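Local structure of beta-galactosidase (Marinomonas sp. ef1, 6Y2K) at residues 413-418 with 468-473; 472-477 with 498-503. The protein hydrolyses terminal beta-D-galactosyl residues of beta-galactosides as a cold-active, hexameric glycoside hydrolase of family GH42 from an Antarctic bacterium. All coordinates share one frame; numbering follows the deposited sequence.

Contact 1 (413-418 with 468-473)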
loop_
_atom_site.group_PDB
_atom_site.type_symbol
_atom_site.label_atom_id
_atom_site.label_comp_id
_atom_site.label_asym_id
_atom_site.label_seq_id
_atom_site.Cartn_x
_atom_site.Cartn_y
_atom_site.Cartn_z
ATOM N N ALA A 413 -14.648 -38.050 12.755
ATOM C CA ALA A 413 -15.106 -38.321 11.396
ATOM C C ALA A 413 -15.649 -37.053 10.734
ATOM O O ALA A 413 -16.389 -36.278 11.357
ATOM C CB ALA A 413 -16.169 -39.409 11.397
ATOM N N LEU A 414 -15.261 -36.856 9.476
ATOM C CA LEU A 414 -15.817 -35.824 8.605
ATOM C C LEU A 414 -16.580 -36.549 7.496
ATOM O O LEU A 414 -15.993 -37.339 6.768
ATOM C CB LEU A 414 -14.681 -34.981 8.026
ATOM C CG LEU A 414 -15.049 -33.796 7.120
ATOM C CD1 LEU A 414 -13.919 -32.780 7.111
ATOM C CD2 LEU A 414 -15.384 -34.215 5.689
ATOM N N MET A 415 -17.880 -36.303 7.380
ATOM C CA MET A 415 -18.711 -36.983 6.377
ATOM C C MET A 415 -18.673 -36.256 5.031
ATOM O O MET A 415 -19.146 -35.111 4.929
ATOM C CB MET A 415 -20.160 -37.087 6.864
ATOM C CG MET A 415 -21.105 -37.842 5.932
ATOM S SD MET A 415 -22.724 -38.128 6.678
ATOM C CE MET A 415 -22.295 -39.432 7.829
ATOM N N PHE A 416 -18.128 -36.932 4.015
ATOM C CA PHE A 416 -18.060 -36.427 2.647
ATOM C C PHE A 416 -19.016 -37.226 1.758
ATOM O O PHE A 416 -18.941 -38.454 1.715
ATOM C CB PHE A 416 -16.634 -36.555 2.108
ATOM C CG PHE A 416 -16.427 -35.879 0.782
ATOM C CD1 PHE A 416 -16.683 -36.555 -0.408
ATOM C CD2 PHE A 416 -16.006 -34.555 0.719
ATOM C CE1 PHE A 416 -16.503 -35.935 -1.631
ATOM C CE2 PHE A 416 -15.834 -33.925 -0.506
ATOM C CZ PHE A 416 -16.080 -34.616 -1.683
ATOM N N ASP A 417 -19.891 -36.516 1.048
ATOM C CA ASP A 417 -20.932 -37.118 0.222
ATOM C C ASP A 417 -20.825 -36.557 -1.203
ATOM O O ASP A 417 -21.057 -35.368 -1.413
ATOM C CB ASP A 417 -22.300 -36.799 0.840
ATOM C CG ASP A 417 -23.420 -37.644 0.269
ATOM O OD1 ASP A 417 -23.675 -38.747 0.800
ATOM O OD2 ASP A 417 -24.061 -37.191 -0.699
ATOM N N TYR A 418 -20.471 -37.409 -2.172
ATOM C CA TYR A 418 -20.392 -36.973 -3.576
ATOM C C TYR A 418 -21.722 -36.404 -4.096
ATOM O O TYR A 418 -21.732 -35.423 -4.841
ATOM C CB TYR A 418 -19.874 -38.097 -4.483
ATOM C CG TYR A 418 -18.407 -38.370 -4.269
ATOM C CD1 TYR A 418 -17.433 -37.634 -4.946
ATOM C CD2 TYR A 418 -17.984 -39.346 -3.369
ATOM C CE1 TYR A 418 -16.080 -37.871 -4.738
ATOM C CE2 TYR A 418 -16.633 -39.590 -3.155
ATOM C CZ TYR A 418 -15.686 -38.847 -3.842
ATOM O OH TYR A 418 -14.349 -39.082 -3.624
ATOM N N LEU A 468 -18.315 -36.243 15.227
ATOM C CA LEU A 468 -18.779 -36.410 13.854
ATOM C C LEU A 468 -19.160 -35.046 13.295
ATOM O O LEU A 468 -19.998 -34.361 13.881
ATOM C CB LEU A 468 -20.005 -37.328 13.824
ATOM C CG LEU A 468 -20.717 -37.551 12.481
ATOM C CD1 LEU A 468 -19.767 -38.102 11.436
ATOM C CD2 LEU A 468 -21.900 -38.490 12.652
ATOM N N VAL A 469 -18.566 -34.679 12.160
ATOM C CA VAL A 469 -18.827 -33.405 11.506
ATOM C C VAL A 469 -19.387 -33.645 10.107
ATOM O O VAL A 469 -18.776 -34.366 9.324
ATOM C CB VAL A 469 -17.543 -32.556 11.410
ATOM C CG1 VAL A 469 -17.823 -31.225 10.697
ATOM C CG2 VAL A 469 -16.970 -32.310 12.800
ATOM N N LEU A 470 -20.559 -33.064 9.822
ATOM C CA LEU A 470 -21.168 -33.075 8.486
ATOM C C LEU A 470 -21.038 -31.656 7.917
ATOM O O LEU A 470 -21.843 -30.781 8.252
ATOM C CB LEU A 470 -22.655 -33.476 8.531
ATOM C CG LEU A 470 -23.189 -34.687 9.319
ATOM C CD1 LEU A 470 -24.483 -35.210 8.690
ATOM C CD2 LEU A 470 -22.209 -35.818 9.548
ATOM N N PRO A 471 -20.003 -31.398 7.089
ATOM C CA PRO A 471 -19.785 -30.007 6.679
ATOM C C PRO A 471 -20.963 -29.357 5.977
ATOM O O PRO A 471 -21.237 -28.183 6.226
ATOM C CB PRO A 471 -18.583 -30.108 5.735
ATOM C CG PRO A 471 -17.834 -31.283 6.248
ATOM C CD PRO A 471 -18.899 -32.262 6.649
ATOM N N ALA A 472 -21.637 -30.115 5.109
ATOM C CA ALA A 472 -22.783 -29.616 4.326
ATOM C C ALA A 472 -23.523 -30.790 3.685
ATOM O O ALA A 472 -23.457 -31.010 2.477
ATOM C CB ALA A 472 -22.316 -28.629 3.271
ATOM N N GLN A 473 -24.213 -31.557 4.522
ATOM C CA GLN A 473 -24.878 -32.785 4.077
ATOM C C GLN A 473 -26.239 -32.393 3.500
ATOM O O GLN A 473 -27.263 -32.490 4.169
ATOM C CB GLN A 473 -24.994 -33.771 5.249
ATOM C CG GLN A 473 -25.437 -35.177 4.877
ATOM C CD GLN A 473 -24.503 -35.914 3.916
ATOM O OE1 GLN A 473 -23.305 -35.651 3.914
ATOM N NE2 GLN A 473 -25.031 -36.809 3.104
HETATM O O HOH W 1 -21.312 -33.618 4.216
#
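Two neighbouring parallel strands, 412-415 and 467-470, meet here inside the mixed sheet of the beta-galactosidase trimerisation domain, and the contact follows them past their C-terminal ends. Backbone hydrogen bonds set the register, pairing Ala413 with Leu468 and Leu414 with Val469. Val469 N donates to Ala413 O (2.8 Å), and Val469 O receives Met415 N (2.9 Å); both bonds run nearly along the C=O axis, so Val469 is gripped through its N-H and its carbonyl. CA-H...O contacts from Leu468 to Ala413 O and from Leu414 to Val469 O reinforce the ladder.

Apolar packing occupies both faces of the sheet. On the Ala413 side, Leu468 CD1 reaches the methyl of Ala413. On the Leu414 side, the side chains of Leu414 and Pro471 cross at about a right angle, with Leu414 CG 3.9 Å from Pro471 CG; Cys439 of helix 435-448 also packs against this proline. Met415 runs alongside Leu470, pointing the same way. The Met415 chain extends to SD with CG anti to the backbone N (chi1 -177°), then bends at chi3 (-75°), and Leu470 CD2 nestles against Met415 CB at 3.6 Å. Leu480 of helix 478-486 also touches Met415.

Polar contacts take over beyond the strands. A water donates to both Met415 O (2.7 Å) and Gln473 OE1 (2.9 Å), satisfying a strand-end carbonyl and tethering the amide. Asp417 is the N-cap of helix 418-426, its OD2 accepting from Ala420 N, while OD1 is hydrogen-bonded to Ser458 OG. The Gln473 amide crosses this carboxylate with the two planes 89° apart, and Gln473 NE2 adds a weak hydrogen bond to Asp417 OD1 at 3.3 Å.

Contact 2 (472-477 with 498-503)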
loop_
_atom_site.group_PDB
_atom_site.type_symbol
_atom_site.label_atom_id
_atom_site.label_comp_id
_atom_site.label_asym_id
_atom_site.label_seq_id
_atom_site.Cartn_x
_atom_site.Cartn_y
_atom_site.Cartn_z
ATOM N N ALA A 472 -21.637 -30.115 5.109
ATOM C CA ALA A 472 -22.783 -29.616 4.326
ATOM C C ALA A 472 -23.523 -30.790 3.685
ATOM O O ALA A 472 -23.457 -31.010 2.477
ATOM C CB ALA A 472 -22.316 -28.629 3.271
ATOM N N GLN A 473 -24.213 -31.557 4.522
ATOM C CA GLN A 473 -24.878 -32.785 4.077
ATOM C C GLN A 473 -26.239 -32.393 3.500
ATOM O O GLN A 473 -27.263 -32.490 4.169
ATOM C CB GLN A 473 -24.994 -33.771 5.249
ATOM C CG GLN A 473 -25.437 -35.177 4.877
ATOM C CD GLN A 473 -24.503 -35.914 3.916
ATOM O OE1 GLN A 473 -23.305 -35.651 3.914
ATOM N NE2 GLN A 473 -25.031 -36.809 3.104
ATOM N N ALA A 474 -26.215 -31.927 2.250
ATOM C CA ALA A 474 -27.347 -31.225 1.615
ATOM C C ALA A 474 -28.656 -32.006 1.693
ATOM O O ALA A 474 -29.662 -31.485 2.173
ATOM C CB ALA A 474 -27.008 -30.871 0.173
ATOM N N HIS A 475 -28.621 -33.257 1.244
ATOM C CA HIS A 475 -29.729 -34.189 1.443
ATOM C C HIS A 475 -29.376 -35.237 2.493
ATOM O O HIS A 475 -28.317 -35.862 2.415
ATOM C CB HIS A 475 -30.099 -34.889 0.128
ATOM C CG HIS A 475 -31.163 -35.932 0.286
ATOM N ND1 HIS A 475 -32.435 -35.632 0.727
ATOM C CD2 HIS A 475 -31.140 -37.272 0.091
ATOM C CE1 HIS A 475 -33.152 -36.741 0.782
ATOM N NE2 HIS A 475 -32.387 -37.750 0.408
ATOM N N ILE A 476 -30.279 -35.413 3.457
ATOM C CA ILE A 476 -30.173 -36.431 4.495
ATOM C C ILE A 476 -31.199 -37.506 4.153
ATOM O O ILE A 476 -32.401 -37.227 4.138
ATOM C CB ILE A 476 -30.511 -35.862 5.901
ATOM C CG1 ILE A 476 -29.533 -34.737 6.282
ATOM C CG2 ILE A 476 -30.507 -36.969 6.958
ATOM C CD1 ILE A 476 -29.944 -33.959 7.508
ATOM N N THR A 477 -30.726 -38.725 3.890
ATOM C CA THR A 477 -31.628 -39.862 3.648
ATOM C C THR A 477 -32.349 -40.211 4.952
ATOM O O THR A 477 -31.837 -39.920 6.034
ATOM C CB THR A 477 -30.890 -41.118 3.155
ATOM O OG1 THR A 477 -29.902 -41.509 4.117
ATOM C CG2 THR A 477 -30.214 -40.869 1.818
ATOM N N GLY A 498 -29.300 -30.816 5.382
ATOM C CA GLY A 498 -30.741 -31.028 5.313
ATOM C C GLY A 498 -31.528 -29.941 4.584
ATOM O O GLY A 498 -32.698 -29.709 4.895
ATOM N N SER A 499 -30.890 -29.280 3.615
ATOM C CA SER A 499 -31.514 -28.195 2.861
ATOM C C SER A 499 -32.179 -28.638 1.542
ATOM O O SER A 499 -32.868 -27.836 0.906
ATOM C CB SER A 499 -30.485 -27.088 2.582
ATOM O OG SER A 499 -29.424 -27.549 1.763
ATOM N N LYS A 500 -31.959 -29.886 1.124
ATOM C CA LYS A 500 -32.527 -30.400 -0.129
ATOM C C LYS A 500 -33.128 -31.792 0.036
ATOM O O LYS A 500 -32.596 -32.632 0.773
ATOM C CB LYS A 500 -31.466 -30.464 -1.244
ATOM C CG LYS A 500 -30.772 -29.152 -1.585
ATOM C CD LYS A 500 -31.702 -28.150 -2.240
ATOM C CE LYS A 500 -31.027 -26.802 -2.439
ATOM N NZ LYS A 500 -31.996 -25.751 -2.851
ATOM N N THR A 501 -34.211 -32.039 -0.697
ATOM C CA THR A 501 -34.764 -33.383 -0.866
ATOM C C THR A 501 -33.892 -34.187 -1.858
ATOM O O THR A 501 -32.939 -33.656 -2.447
ATOM C CB THR A 501 -36.208 -33.325 -1.405
ATOM O OG1 THR A 501 -36.209 -32.700 -2.693
ATOM C CG2 THR A 501 -37.142 -32.543 -0.444
ATOM N N GLU A 502 -34.230 -35.461 -2.045
ATOM C CA GLU A 502 -33.523 -36.323 -3.004
ATOM C C GLU A 502 -33.600 -35.802 -4.448
ATOM O O GLU A 502 -32.662 -36.001 -5.226
ATOM C CB GLU A 502 -34.063 -37.767 -2.944
ATOM C CG GLU A 502 -33.074 -38.850 -3.411
ATOM C CD GLU A 502 -32.929 -39.015 -4.930
ATOM O OE1 GLU A 502 -33.873 -38.715 -5.686
ATOM O OE2 GLU A 502 -31.849 -39.475 -5.367
ATOM N N THR A 503 -34.701 -35.130 -4.792
ATOM C CA THR A 503 -34.966 -34.694 -6.163
ATOM C C THR A 503 -34.748 -33.181 -6.382
ATOM O O THR A 503 -35.324 -32.609 -7.308
ATOM C CB THR A 503 -36.410 -35.081 -6.566
ATOM O OG1 THR A 503 -37.333 -34.358 -5.754
ATOM C CG2 THR A 503 -36.648 -36.581 -6.353
HETATM O O HOH W 2 -32.552 -33.537 3.477
#
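Two irregular loops beyond the C-terminal ends of parallel strands 467-470 and 490-493 pair here, with Gln473 at the centre of an inverse gamma turn. The tight part begins as backbone against backbone. Gly498 N donates to Gln473 O (2.9 Å) and Lys500 N to Ala474 O (3.0 Å), each donor lying above the carbonyl plane. Gly498, at positive phi, brings its CA to 3.7 Å from Ile476 CD1, so the isoleucine closes over bare backbone. A water links Ile476 N, which donates to it, with Lys500 O. The Lys500 chain, bent at chi2, carries NZ to a hydrogen bond with Gln363 OE1 of the second subunit.

Packing loosens at the partly exposed Thr501 and at the outer end of Glu502, whose OE1 forms a salt bridge with Lys167 NZ. The inner part of Glu502, by contrast, packs closely on His475, whose CG is anti to the backbone N (chi1 176°). Glu502 N sits over one ring face, and Glu502 CB makes a CH-pi contact with that ring, 4.1 Å from its centroid. The ring's rotation is fixed at its edge, where His475 ND1 donates in the ring plane to a lone pair of Lys500 O at 3.0 Å.

In the fold
Both contacts belong to the trimerisation domain and follow one another along the chain through Ala472 and Gln473. Contact 1 is buried and sits deeper in the fold, joining two adjacent strands of the sheet, whereas contact 2 is partly buried and joins the loops that follow strands 467-470 and 490-493. Their chemistry changes accordingly: strand pairing and aliphatic packing dominate contact 1, while backbone hydrogen bonds between loops and a histidine held by a carbonyl dominate contact 2, the charged ends of Lys500 and Glu502 going to partners elsewhere. Gln473 serves both, its side-chain amide in contact 1 and its backbone carbonyl in contact 2. Only contact 2 touches another subunit of the hexamer, through Lys500.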